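Local coordinates for DUF5037 domain-containing protein (Ruminococcus gnavus, PDB 4GL6) that is of unknown function but folds into an alpha/beta structure with two separate four-stranded sheets, one antiparallel and one mixed, at residues G19-V24 against I45-P50; H52-S57 against D73-R78; L25-P30 against G38-T43. All blocks are in the same frame, centred on the assembly; numbering follows the deposited sequence.

The three contacts illustrate how one antiparallel sheet acquires different chemistry at different places. Interactions 1 and 3 hold the same two strands, 22-28 and 40-46, with interaction 3 nested inside the loop that interaction 1 closes. Both are partly buried and rest on backbone hydrogen bonds. Interaction 1, at the open end of the hairpin, adds a salt bridge at the surface, whereas interaction 3, nearer the connecting loop, adds a side-chain amide and a water. Interaction 2 is the buried one: it sets the neighbouring strand 54-59 against the start of helix 75-95 through aromatic and aliphatic packing. It meets interaction 1 through a salt bridge between Asp49 and Arg78.

Interaction 1: residues G19-V24 against I45-P50; sequences GEEFEV and ISKNDP
The end of the Lys47 side chain comes back to Glu23, where its NZ forms a salt bridge 2.8 Å from Glu23 OE1. The two side chains come to this point in different shapes. Glu23 is extended, with CG anti to the backbone N (chi1 -175°), while Lys47 bends at chi2 (-67°), which turns CD back before the rest of the chain straightens. The ammonium meets OE1 from above the carboxylate plane. On the way, Lys47 CG packs on Glu21 CG at 3.8 Å, and beside the salt bridge Ile45 CG1 lies against Glu23 CB at 3.9 Å. This is the open end of an antiparallel beta hairpin. Glu23 and Ile45 form a hydrogen-bonded pair, each backbone N donating to the other's O, and Phe22 and Ser46 form the non-hydrogen-bonded pair beside it. One more backbone bond, Lys47 N to Glu21 O, extends the ladder at 3.0 Å and is almost straight. Lys47 already belongs to a type I turn, Ser46 to Asp49, which brings Asn48 beside Glu20. Asn48 ND2 gives a weak, bent bond to Glu20 OE1 at 3.1 Å, amide and carboxylate planes being 19° apart; Glu20 OE2 turns instead to the hydroxyl of Tyr75. On the sheet face that carries Phe22 and Ser46, Phe22 CE2 touches Ser46 CB at 3.8 Å, and the Phe22 ring packs edge-to-face with Tyr75 and against Leu14 of helix 6-18.

Interaction 2: residues H52-S57 against D73-R78; sequences HPFEGS and DGYGQR
Asp73, whose backbone O lies in the plane of the Phe54 ring at its edge, has a carboxylate oxygen, OD2, that is gripped by two hydroxyls, those of Tyr13 and Tyr18. The other oxygen, OD1, accepts from Tyr75 N at 3.0 Å, a straight bond that reaches it from above the carboxylate plane and closes an Asx turn. With OD1 and OD2 both engaged, the carboxylate is fixed in rotation. Gly74 follows as the N-cap residue of helix 75-95, taking a positive phi, and its CA directs a hydrogen at Glu55 O, the CA and O being 3.5 Å apart. The start of the helix packs on strand 54-59, a member of the antiparallel sheet bound by backbone hydrogen bonds to strand 40-46. Phe54 is the apolar centre of the contact. Its CG sits between the backbone N and the carbonyl carbon (chi1 64°), and the ring lies against the first helical turn. Phe54 CZ meets Tyr75 CD1 at 3.7 Å, with the ring planes inclined at 50°. Farther along the ring, on the same side of its plane, Phe54 CD1 lies 3.7 Å from Arg78 CG, the two side chains crossing at about a right angle. Arg78 bends at chi2 (57°), and farther out His52 CB sits over one face of its guanidinium, offset toward the rim, 3.3 Å from Arg78 NH2. The imidazole is nearly parallel to the guanidinium and also meets the ring of Tyr100; Arg78 NH2 is paired with Asp49 and NH1 with Glu85, both in salt bridges.

Interaction 3: residues L25-P30 against G38-T43; sequences LSWNQP and GAIYAT
Strands 25-28 and 40-43 run antiparallel with axes 4.6 Å apart, Ser26 with Thr43 and Asn28 with Tyr41 forming hydrogen-bonded pairs on either side of the non-hydrogen-bonded pair Trp27 and Ala42. At one end, Leu25 and Ser26 both face Thr43 in a classic beta bulge: Leu25 N donates to Thr43 O at 2.8 Å, and Ser26 N makes only a weak bond of 3.5 Å to the same oxygen. Beyond the other end, Gln29 stretches its extended side chain (chi1 -171°, CG anti to the backbone N) to Gly38. Its NE2 donates to Gly38 O at 2.9 Å, almost straight and in the plane of its own amide, and also bonds Asn37. A water bridges Pro30 O and Ala39 O close by. Pro30 CD approaches the edge of the Tyr41 ring, 3.9 Å from Tyr41 CD2. On the face of Trp27 and Ala42, the indole leans on Ile40, with Trp27 CE3 3.6 Å from Ile40 CG2. That face is covered by helix 6-18, whose Ile6 touches Trp27 and Ile40 and whose Ile10 touches Ala42, while strand 54-59 pairs with the far edge of strand 40-46.

Interaction 1: residues G19-V24 against I45-P50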
ATOM      1  N   GLY A  19      10.912   8.810 -16.509  1.00 72.94           N
ATOM      2  CA  GLY A  19      12.326   9.227 -16.301  1.00 80.22           C
ATOM      3  C   GLY A  19      13.257   8.281 -15.550  1.00 83.72           C
ATOM      4  O   GLY A  19      14.427   8.168 -15.910  1.00 92.76           O
ATOM      5  N   GLU A  20      12.748   7.628 -14.503  1.00 83.69           N
ATOM      6  CA  GLU A  20      13.501   6.641 -13.710  1.00 81.89           C
ATOM      7  C   GLU A  20      13.467   5.301 -14.410  1.00 79.77           C
ATOM      8  O   GLU A  20      12.706   5.118 -15.357  1.00 79.83           O
ATOM      9  CB  GLU A  20      12.823   6.392 -12.366  1.00 82.79           C
ATOM     10  CG  GLU A  20      12.653   7.589 -11.482  1.00 87.39           C
ATOM     11  CD  GLU A  20      11.884   7.230 -10.236  1.00 87.17           C
ATOM     12  OE1 GLU A  20      12.207   6.212  -9.578  1.00 84.47           O
ATOM     13  OE2 GLU A  20      10.951   7.983  -9.921  1.00 90.19           O
ATOM     14  N   GLU A  21      14.253   4.348 -13.909  1.00 75.02           N
ATOM     15  CA  GLU A  21      14.216   2.974 -14.421  1.00 76.38           C
ATOM     16  C   GLU A  21      13.442   2.101 -13.423  1.00 72.38           C
ATOM     17  O   GLU A  21      13.425   2.369 -12.209  1.00 65.25           O
ATOM     18  CB  GLU A  21      15.588   2.405 -14.804  1.00 80.14           C
ATOM     19  CG  GLU A  21      16.707   2.533 -13.789  1.00 85.45           C
ATOM     20  CD  GLU A  21      18.032   1.963 -14.292  1.00 95.39           C
ATOM     21  OE1 GLU A  21      18.064   1.289 -15.340  1.00 99.38           O
ATOM     22  OE2 GLU A  21      19.066   2.189 -13.633  1.00100.49           O
ATOM     23  N   PHE A  22      12.780   1.086 -13.979  1.00 67.87           N
ATOM     24  CA  PHE A  22      11.891   0.191 -13.257  1.00 63.00           C
ATOM     25  C   PHE A  22      12.204  -1.259 -13.583  1.00 63.50           C
ATOM     26  O   PHE A  22      12.905  -1.549 -14.550  1.00 66.98           O
ATOM     27  CB  PHE A  22      10.433   0.428 -13.683  1.00 60.47           C
ATOM     28  CG  PHE A  22       9.907   1.807 -13.388  1.00 59.98           C
ATOM     29  CD1 PHE A  22      10.262   2.901 -14.193  1.00 63.01           C
ATOM     30  CD2 PHE A  22       8.999   2.014 -12.340  1.00 56.52           C
ATOM     31  CE1 PHE A  22       9.768   4.181 -13.926  1.00 63.82           C
ATOM     32  CE2 PHE A  22       8.497   3.285 -12.075  1.00 59.08           C
ATOM     33  CZ  PHE A  22       8.885   4.375 -12.865  1.00 61.43           C
ATOM     34  N   GLU A  23      11.657  -2.151 -12.760  1.00 63.53           N
ATOM     35  CA  GLU A  23      11.789  -3.594 -12.923  1.00 63.84           C
ATOM     36  C   GLU A  23      10.403  -4.204 -12.687  1.00 59.79           C
ATOM     37  O   GLU A  23       9.700  -3.805 -11.764  1.00 56.51           O
ATOM     38  CB  GLU A  23      12.824  -4.152 -11.925  1.00 71.36           C
ATOM     39  CG  GLU A  23      13.145  -5.643 -12.080  1.00 79.93           C
ATOM     40  CD  GLU A  23      14.212  -6.165 -11.115  1.00 91.52           C
ATOM     41  OE1 GLU A  23      14.732  -5.401 -10.271  1.00101.06           O
ATOM     42  OE2 GLU A  23      14.538  -7.368 -11.197  1.00 93.30           O
ATOM     43  N   VAL A  24      10.001  -5.122 -13.560  1.00 60.09           N
ATOM     44  CA  VAL A  24       8.774  -5.888 -13.395  1.00 53.10           C
ATOM     45  C   VAL A  24       9.248  -7.121 -12.648  1.00 51.12           C
ATOM     46  O   VAL A  24       9.982  -7.920 -13.206  1.00 52.37           O
ATOM     47  CB  VAL A  24       8.117  -6.272 -14.744  1.00 53.62           C
ATOM     48  CG1 VAL A  24       7.025  -7.317 -14.529  1.00 50.32           C
ATOM     49  CG2 VAL A  24       7.555  -5.033 -15.441  1.00 51.01           C
ATOM     50  N   ILE A  45       8.476  -2.407  -9.564  1.00 48.82           N
ATOM     51  CA  ILE A  45       9.211  -1.534  -8.623  1.00 53.06           C
ATOM     52  C   ILE A  45      10.008  -0.504  -9.419  1.00 57.15           C
ATOM     53  O   ILE A  45      10.317  -0.734 -10.596  1.00 54.78           O
ATOM     54  CB  ILE A  45      10.185  -2.305  -7.692  1.00 54.16           C
ATOM     55  CG1 ILE A  45      11.239  -3.103  -8.483  1.00 61.73           C
ATOM     56  CG2 ILE A  45       9.407  -3.253  -6.790  1.00 50.58           C
ATOM     57  CD1 ILE A  45      12.338  -3.695  -7.623  1.00 63.44           C
ATOM     58  N   SER A  46      10.289   0.639  -8.798  1.00 60.20           N
ATOM     59  CA  SER A  46      11.213   1.620  -9.366  1.00 61.63           C
ATOM     60  C   SER A  46      12.538   1.257  -8.684  1.00 65.74           C
ATOM     61  O   SER A  46      12.534   0.887  -7.500  1.00 65.62           O
ATOM     62  CB  SER A  46      10.796   3.072  -9.081  1.00 63.56           C
ATOM     63  OG  SER A  46      11.034   3.469  -7.742  1.00 64.11           O
ATOM     64  N   LYS A  47      13.656   1.331  -9.415  1.00 71.52           N
ATOM     65  CA  LYS A  47      14.972   1.010  -8.832  1.00 72.93           C
ATOM     66  C   LYS A  47      15.260   1.908  -7.626  1.00 69.30           C
ATOM     67  O   LYS A  47      15.895   1.462  -6.687  1.00 67.77           O
ATOM     68  CB  LYS A  47      16.107   1.100  -9.870  1.00 87.09           C
ATOM     69  CG  LYS A  47      16.108   0.045 -10.984  1.00 98.76           C
ATOM     70  CD  LYS A  47      16.379  -1.379 -10.507  1.00101.83           C
ATOM     71  CE  LYS A  47      16.589  -2.308 -11.700  1.00105.92           C
ATOM     72  NZ  LYS A  47      16.753  -3.730 -11.300  1.00110.43           N
ATOM     73  N   ASN A  48      14.766   3.148  -7.655  1.00 69.58           N
ATOM     74  CA  ASN A  48      14.911   4.087  -6.532  1.00 73.63           C
ATOM     75  C   ASN A  48      14.085   3.787  -5.296  1.00 69.32           C
ATOM     76  O   ASN A  48      14.385   4.339  -4.257  1.00 73.74           O
ATOM     77  CB  ASN A  48      14.614   5.524  -6.973  1.00 75.30           C
ATOM     78  CG  ASN A  48      15.576   6.013  -8.021  1.00 80.75           C
ATOM     79  OD1 ASN A  48      16.713   5.536  -8.122  1.00 76.61           O
ATOM     80  ND2 ASN A  48      15.125   6.971  -8.821  1.00 92.45           N
ATOM     81  N   ASP A  49      13.048   2.952  -5.401  1.00 72.70           N
ATOM     82  CA  ASP A  49      12.189   2.549  -4.249  1.00 64.76           C
ATOM     83  C   ASP A  49      11.955   1.034  -4.352  1.00 58.21           C
ATOM     84  O   ASP A  49      10.824   0.554  -4.349  1.00 55.90           O
ATOM     85  CB  ASP A  49      10.879   3.356  -4.303  1.00 62.70           C
ATOM     86  CG  ASP A  49      10.082   3.325  -3.007  1.00 58.65           C
ATOM     87  OD1 ASP A  49      10.515   2.733  -1.979  1.00 61.46           O
ATOM     88  OD2 ASP A  49       9.002   3.938  -3.042  1.00 55.42           O
ATOM     89  N   PRO A  50      13.051   0.271  -4.394  1.00 62.37           N
ATOM     90  CA  PRO A  50      12.977  -1.152  -4.702  1.00 62.38           C
ATOM     91  C   PRO A  50      12.275  -2.076  -3.714  1.00 57.82           C
ATOM     92  O   PRO A  50      11.962  -3.197  -4.103  1.00 54.84           O
ATOM     93  CB  PRO A  50      14.455  -1.542  -4.806  1.00 65.60           C
ATOM     94  CG  PRO A  50      15.122  -0.677  -3.794  1.00 65.17           C
ATOM     95  CD  PRO A  50      14.349   0.612  -3.769  1.00 64.39           C
TER

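Interaction 2: residues H52-S57 against D73-R78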
ATOM      1  N   HIS A  52       9.256  -1.503  -2.219  1.00 52.95           N
ATOM      2  CA  HIS A  52       7.787  -1.301  -2.234  1.00 45.85           C
ATOM      3  C   HIS A  52       7.127  -1.443  -3.580  1.00 45.20           C
ATOM      4  O   HIS A  52       6.975  -0.448  -4.330  1.00 46.92           O
ATOM      5  CB  HIS A  52       7.467   0.049  -1.657  1.00 51.08           C
ATOM      6  CG  HIS A  52       7.808   0.146  -0.215  1.00 55.13           C
ATOM      7  ND1 HIS A  52       6.968  -0.286   0.745  1.00 57.06           N
ATOM      8  CD2 HIS A  52       8.953   0.588   0.421  1.00 53.05           C
ATOM      9  CE1 HIS A  52       7.532  -0.094   1.931  1.00 54.97           C
ATOM     10  NE2 HIS A  52       8.753   0.440   1.736  1.00 55.92           N
ATOM     11  N   PRO A  53       6.687  -2.667  -3.911  1.00 43.28           N
ATOM     12  CA  PRO A  53       6.111  -2.878  -5.238  1.00 44.33           C
ATOM     13  C   PRO A  53       4.721  -2.285  -5.442  1.00 43.79           C
ATOM     14  O   PRO A  53       4.033  -1.969  -4.480  1.00 42.07           O
ATOM     15  CB  PRO A  53       6.067  -4.401  -5.363  1.00 45.01           C
ATOM     16  CG  PRO A  53       5.980  -4.890  -3.969  1.00 46.30           C
ATOM     17  CD  PRO A  53       6.669  -3.900  -3.099  1.00 45.42           C
ATOM     18  N   PHE A  54       4.352  -2.117  -6.711  1.00 46.86           N
ATOM     19  CA  PHE A  54       3.030  -1.621  -7.109  1.00 48.15           C
ATOM     20  C   PHE A  54       2.516  -2.373  -8.324  1.00 50.13           C
ATOM     21  O   PHE A  54       3.316  -2.826  -9.143  1.00 55.41           O
ATOM     22  CB  PHE A  54       3.048  -0.131  -7.379  1.00 48.14           C
ATOM     23  CG  PHE A  54       3.908   0.289  -8.534  1.00 47.66           C
ATOM     24  CD1 PHE A  54       5.283   0.446  -8.373  1.00 46.93           C
ATOM     25  CD2 PHE A  54       3.334   0.587  -9.782  1.00 49.02           C
ATOM     26  CE1 PHE A  54       6.078   0.848  -9.442  1.00 48.62           C
ATOM     27  CE2 PHE A  54       4.119   1.003 -10.851  1.00 47.85           C
ATOM     28  CZ  PHE A  54       5.496   1.135 -10.681  1.00 50.24           C
ATOM     29  N   GLU A  55       1.189  -2.501  -8.421  1.00 51.55           N
ATOM     30  CA  GLU A  55       0.556  -3.243  -9.510  1.00 50.62           C
ATOM     31  C   GLU A  55       0.123  -2.301 -10.625  1.00 49.49           C
ATOM     32  O   GLU A  55      -0.260  -1.168 -10.379  1.00 56.39           O
ATOM     33  CB  GLU A  55      -0.623  -4.082  -9.008  1.00 52.63           C
ATOM     34  CG  GLU A  55      -1.028  -5.203  -9.948  1.00 52.85           C
ATOM     35  CD  GLU A  55      -2.118  -6.091  -9.369  1.00 62.38           C
ATOM     36  OE1 GLU A  55      -3.243  -5.566  -9.182  1.00 58.90           O
ATOM     37  OE2 GLU A  55      -1.863  -7.317  -9.134  1.00 61.30           O
ATOM     38  N   GLY A  56       0.254  -2.787 -11.853  1.00 49.83           N
ATOM     39  CA  GLY A  56      -0.139  -2.097 -13.077  1.00 45.39           C
ATOM     40  C   GLY A  56      -0.929  -3.076 -13.937  1.00 45.08           C
ATOM     41  O   GLY A  56      -0.723  -4.287 -13.868  1.00 47.32           O
ATOM     42  N   SER A  57      -1.814  -2.536 -14.760  1.00 47.29           N
ATOM     43  CA  SER A  57      -2.731  -3.305 -15.579  1.00 46.46           C
ATOM     44  C   SER A  57      -2.409  -2.980 -17.059  1.00 48.38           C
ATOM     45  O   SER A  57      -2.416  -1.816 -17.433  1.00 52.22           O
ATOM     46  CB  SER A  57      -4.138  -2.888 -15.158  1.00 46.26           C
ATOM     47  OG  SER A  57      -5.099  -3.799 -15.610  1.00 51.82           O
ATOM     48  N   ASP A  73      -1.367   2.075 -15.461  1.00 54.12           N
ATOM     49  CA  ASP A  73       0.020   1.738 -15.037  1.00 52.68           C
ATOM     50  C   ASP A  73       0.297   1.626 -13.543  1.00 50.18           C
ATOM     51  O   ASP A  73       1.310   1.042 -13.138  1.00 53.18           O
ATOM     52  CB  ASP A  73       1.071   2.641 -15.709  1.00 53.41           C
ATOM     53  CG  ASP A  73       0.988   4.122 -15.304  1.00 55.35           C
ATOM     54  OD1 ASP A  73       0.464   4.490 -14.227  1.00 56.15           O
ATOM     55  OD2 ASP A  73       1.512   4.937 -16.098  1.00 52.78           O
ATOM     56  N   GLY A  74      -0.599   2.209 -12.748  1.00 49.56           N
ATOM     57  CA  GLY A  74      -0.530   2.158 -11.301  1.00 48.28           C
ATOM     58  C   GLY A  74       0.498   3.030 -10.629  1.00 46.69           C
ATOM     59  O   GLY A  74       0.627   2.935  -9.415  1.00 47.90           O
ATOM     60  N   TYR A  75       1.202   3.886 -11.381  1.00 47.84           N
ATOM     61  CA  TYR A  75       2.302   4.661 -10.810  1.00 48.93           C
ATOM     62  C   TYR A  75       1.853   5.846 -10.001  1.00 49.26           C
ATOM     63  O   TYR A  75       2.465   6.135  -8.972  1.00 54.42           O
ATOM     64  CB  TYR A  75       3.361   5.070 -11.857  1.00 53.14           C
ATOM     65  CG  TYR A  75       4.654   5.582 -11.217  1.00 55.96           C
ATOM     66  CD1 TYR A  75       5.370   4.780 -10.314  1.00 59.29           C
ATOM     67  CD2 TYR A  75       5.161   6.859 -11.499  1.00 59.29           C
ATOM     68  CE1 TYR A  75       6.533   5.229  -9.704  1.00 61.43           C
ATOM     69  CE2 TYR A  75       6.337   7.316 -10.891  1.00 61.36           C
ATOM     70  CZ  TYR A  75       7.015   6.489  -9.993  1.00 62.79           C
ATOM     71  OH  TYR A  75       8.181   6.866  -9.375  1.00 66.07           O
ATOM     72  N   GLY A  76       0.811   6.543 -10.450  1.00 51.47           N
ATOM     73  CA  GLY A  76       0.261   7.685  -9.687  1.00 56.08           C
ATOM     74  C   GLY A  76      -0.214   7.208  -8.322  1.00 51.15           C
ATOM     75  O   GLY A  76       0.038   7.831  -7.281  1.00 55.53           O
ATOM     76  N   GLN A  77      -0.877   6.068  -8.368  1.00 47.62           N
ATOM     77  CA  GLN A  77      -1.336   5.340  -7.207  1.00 47.87           C
ATOM     78  C   GLN A  77      -0.173   5.035  -6.245  1.00 45.62           C
ATOM     79  O   GLN A  77      -0.298   5.224  -5.037  1.00 46.88           O
ATOM     80  CB  GLN A  77      -1.973   4.037  -7.713  1.00 50.06           C
ATOM     81  CG  GLN A  77      -2.885   3.330  -6.764  1.00 50.18           C
ATOM     82  CD  GLN A  77      -3.624   2.198  -7.456  1.00 44.97           C
ATOM     83  OE1 GLN A  77      -4.776   2.339  -7.903  1.00 48.02           O
ATOM     84  NE2 GLN A  77      -2.927   1.094  -7.623  1.00 37.59           N
ATOM     85  N   ARG A  78       0.946   4.560  -6.790  1.00 49.35           N
ATOM     86  CA  ARG A  78       2.147   4.235  -5.995  1.00 50.06           C
ATOM     87  C   ARG A  78       2.734   5.453  -5.298  1.00 49.37           C
ATOM     88  O   ARG A  78       3.137   5.364  -4.140  1.00 52.13           O
ATOM     89  CB  ARG A  78       3.237   3.553  -6.851  1.00 51.70           C
ATOM     90  CG  ARG A  78       4.616   3.389  -6.203  1.00 53.63           C
ATOM     91  CD  ARG A  78       4.530   2.608  -4.896  1.00 54.01           C
ATOM     92  NE  ARG A  78       5.571   2.987  -3.947  1.00 54.22           N
ATOM     93  CZ  ARG A  78       5.536   2.760  -2.630  1.00 53.99           C
ATOM     94  NH1 ARG A  78       4.501   2.169  -2.044  1.00 49.38           N
ATOM     95  NH2 ARG A  78       6.545   3.164  -1.876  1.00 59.69           N
TER

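Interaction 3: residues L25-P30 against G38-T43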
ATOM      1  N   LEU A  25       8.866  -7.256 -11.382  1.00 52.39           N
ATOM      2  CA  LEU A  25       9.256  -8.427 -10.567  1.00 49.93           C
ATOM      3  C   LEU A  25       8.558  -9.693 -11.048  1.00 48.26           C
ATOM      4  O   LEU A  25       9.151 -10.758 -11.066  1.00 49.88           O
ATOM      5  CB  LEU A  25       8.984  -8.192  -9.076  1.00 48.12           C
ATOM      6  CG  LEU A  25       9.742  -7.021  -8.433  1.00 48.67           C
ATOM      7  CD1 LEU A  25       9.293  -6.845  -6.995  1.00 44.11           C
ATOM      8  CD2 LEU A  25      11.260  -7.196  -8.503  1.00 50.18           C
ATOM      9  N   SER A  26       7.294  -9.568 -11.428  1.00 51.39           N
ATOM     10  CA  SER A  26       6.502 -10.692 -11.955  1.00 50.06           C
ATOM     11  C   SER A  26       5.211 -10.177 -12.577  1.00 50.93           C
ATOM     12  O   SER A  26       4.818  -9.010 -12.388  1.00 49.36           O
ATOM     13  CB  SER A  26       6.128 -11.682 -10.853  1.00 46.55           C
ATOM     14  OG  SER A  26       5.316 -11.066  -9.862  1.00 42.40           O
ATOM     15  N   TRP A  27       4.566 -11.051 -13.330  1.00 50.40           N
ATOM     16  CA  TRP A  27       3.278 -10.718 -13.896  1.00 47.96           C
ATOM     17  C   TRP A  27       2.414 -11.907 -14.056  1.00 48.16           C
ATOM     18  O   TRP A  27       2.877 -13.030 -14.248  1.00 53.03           O
ATOM     19  CB  TRP A  27       3.362  -9.874 -15.168  1.00 45.81           C
ATOM     20  CG  TRP A  27       4.016 -10.494 -16.355  1.00 46.38           C
ATOM     21  CD1 TRP A  27       5.308 -10.282 -16.807  1.00 47.27           C
ATOM     22  CD2 TRP A  27       3.415 -11.397 -17.329  1.00 47.08           C
ATOM     23  NE1 TRP A  27       5.543 -10.984 -17.949  1.00 49.68           N
ATOM     24  CE2 TRP A  27       4.459 -11.679 -18.313  1.00 48.97           C
ATOM     25  CE3 TRP A  27       2.169 -11.995 -17.475  1.00 45.96           C
ATOM     26  CZ2 TRP A  27       4.246 -12.524 -19.390  1.00 50.79           C
ATOM     27  CZ3 TRP A  27       1.962 -12.846 -18.567  1.00 47.60           C
ATOM     28  CH2 TRP A  27       2.979 -13.103 -19.503  1.00 50.46           C
ATOM     29  N   ASN A  28       1.135 -11.598 -14.068  1.00 48.06           N
ATOM     30  CA  ASN A  28       0.072 -12.537 -13.990  1.00 52.91           C
ATOM     31  C   ASN A  28      -0.976 -12.238 -15.089  1.00 49.32           C
ATOM     32  O   ASN A  28      -1.281 -11.071 -15.334  1.00 46.39           O
ATOM     33  CB  ASN A  28      -0.461 -12.307 -12.566  1.00 54.78           C
ATOM     34  CG  ASN A  28      -1.646 -13.129 -12.236  1.00 64.32           C
ATOM     35  OD1 ASN A  28      -1.818 -14.256 -12.734  1.00 74.60           O
ATOM     36  ND2 ASN A  28      -2.484 -12.582 -11.375  1.00 67.22           N
ATOM     37  N   GLN A  29      -1.481 -13.279 -15.764  1.00 45.67           N
ATOM     38  CA  GLN A  29      -2.503 -13.121 -16.817  1.00 45.31           C
ATOM     39  C   GLN A  29      -3.553 -14.190 -16.649  1.00 44.57           C
ATOM     40  O   GLN A  29      -3.494 -15.215 -17.319  1.00 47.67           O
ATOM     41  CB  GLN A  29      -1.906 -13.150 -18.237  1.00 48.12           C
ATOM     42  CG  GLN A  29      -2.914 -12.761 -19.326  1.00 49.23           C
ATOM     43  CD  GLN A  29      -2.375 -12.888 -20.733  1.00 51.60           C
ATOM     44  OE1 GLN A  29      -1.510 -13.722 -21.017  1.00 51.88           O
ATOM     45  NE2 GLN A  29      -2.918 -12.082 -21.637  1.00 51.76           N
ATOM     46  N   PRO A  30      -4.528 -13.966 -15.756  1.00 46.22           N
ATOM     47  CA  PRO A  30      -5.588 -14.986 -15.562  1.00 48.80           C
ATOM     48  C   PRO A  30      -6.335 -15.207 -16.865  1.00 52.62           C
ATOM     49  O   PRO A  30      -6.548 -14.267 -17.630  1.00 59.49           O
ATOM     50  CB  PRO A  30      -6.475 -14.403 -14.460  1.00 48.86           C
ATOM     51  CG  PRO A  30      -6.094 -12.960 -14.352  1.00 46.82           C
ATOM     52  CD  PRO A  30      -4.699 -12.805 -14.863  1.00 45.02           C
ATOM     53  N   GLY A  38      -6.483 -11.910 -22.066  1.00 59.12           N
ATOM     54  CA  GLY A  38      -6.988 -11.012 -21.040  1.00 54.90           C
ATOM     55  C   GLY A  38      -5.955 -10.018 -20.521  1.00 51.81           C
ATOM     56  O   GLY A  38      -4.797  -9.996 -20.958  1.00 52.10           O
ATOM     57  N   ALA A  39      -6.385  -9.198 -19.566  1.00 47.54           N
ATOM     58  CA  ALA A  39      -5.524  -8.195 -18.950  1.00 45.05           C
ATOM     59  C   ALA A  39      -4.295  -8.833 -18.271  1.00 45.26           C
ATOM     60  O   ALA A  39      -4.387  -9.954 -17.733  1.00 46.13           O
ATOM     61  CB  ALA A  39      -6.320  -7.383 -17.926  1.00 41.20           C
ATOM     62  N   ILE A  40      -3.158  -8.131 -18.337  1.00 42.41           N
ATOM     63  CA  ILE A  40      -1.906  -8.536 -17.708  1.00 42.14           C
ATOM     64  C   ILE A  40      -1.732  -7.680 -16.464  1.00 42.78           C
ATOM     65  O   ILE A  40      -1.694  -6.445 -16.567  1.00 44.40           O
ATOM     66  CB  ILE A  40      -0.681  -8.319 -18.617  1.00 43.51           C
ATOM     67  CG1 ILE A  40      -0.797  -9.135 -19.900  1.00 46.70           C
ATOM     68  CG2 ILE A  40       0.599  -8.752 -17.903  1.00 42.55           C
ATOM     69  CD1 ILE A  40       0.309  -8.819 -20.898  1.00 47.02           C
ATOM     70  N   TYR A  41      -1.601  -8.335 -15.307  1.00 43.53           N
ATOM     71  CA  TYR A  41      -1.399  -7.676 -14.004  1.00 43.97           C
ATOM     72  C   TYR A  41       0.077  -7.862 -13.600  1.00 41.69           C
ATOM     73  O   TYR A  41       0.497  -8.955 -13.272  1.00 43.24           O
ATOM     74  CB  TYR A  41      -2.390  -8.215 -12.951  1.00 43.54           C
ATOM     75  CG  TYR A  41      -3.851  -7.994 -13.345  1.00 44.56           C
ATOM     76  CD1 TYR A  41      -4.501  -6.784 -13.059  1.00 42.12           C
ATOM     77  CD2 TYR A  41      -4.584  -8.998 -14.017  1.00 42.99           C
ATOM     78  CE1 TYR A  41      -5.830  -6.586 -13.429  1.00 42.62           C
ATOM     79  CE2 TYR A  41      -5.912  -8.807 -14.394  1.00 42.05           C
ATOM     80  CZ  TYR A  41      -6.534  -7.604 -14.101  1.00 43.78           C
ATOM     81  OH  TYR A  41      -7.853  -7.408 -14.481  1.00 46.54           O
ATOM     82  N   ALA A  42       0.827  -6.766 -13.616  1.00 41.48           N
ATOM     83  CA  ALA A  42       2.265  -6.744 -13.372  1.00 45.36           C
ATOM     84  C   ALA A  42       2.652  -6.124 -12.025  1.00 48.54           C
ATOM     85  O   ALA A  42       2.242  -4.995 -11.747  1.00 47.20           O
ATOM     86  CB  ALA A  42       2.918  -5.924 -14.490  1.00 43.15           C
ATOM     87  N   THR A  43       3.462  -6.837 -11.222  1.00 45.80           N
ATOM     88  CA  THR A  43       4.015  -6.312  -9.964  1.00 44.22           C
ATOM     89  C   THR A  43       5.337  -5.640 -10.322  1.00 45.56           C
ATOM     90  O   THR A  43       6.287  -6.316 -10.728  1.00 46.97           O
ATOM     91  CB  THR A  43       4.228  -7.425  -8.939  1.00 41.97           C
ATOM     92  OG1 THR A  43       2.942  -7.913  -8.567  1.00 44.13           O
ATOM     93  CG2 THR A  43       4.958  -6.923  -7.697  1.00 40.40           C
TER
HETATM   94  O   HOH W   1      -6.702 -11.476 -17.586  1.00 43.55           O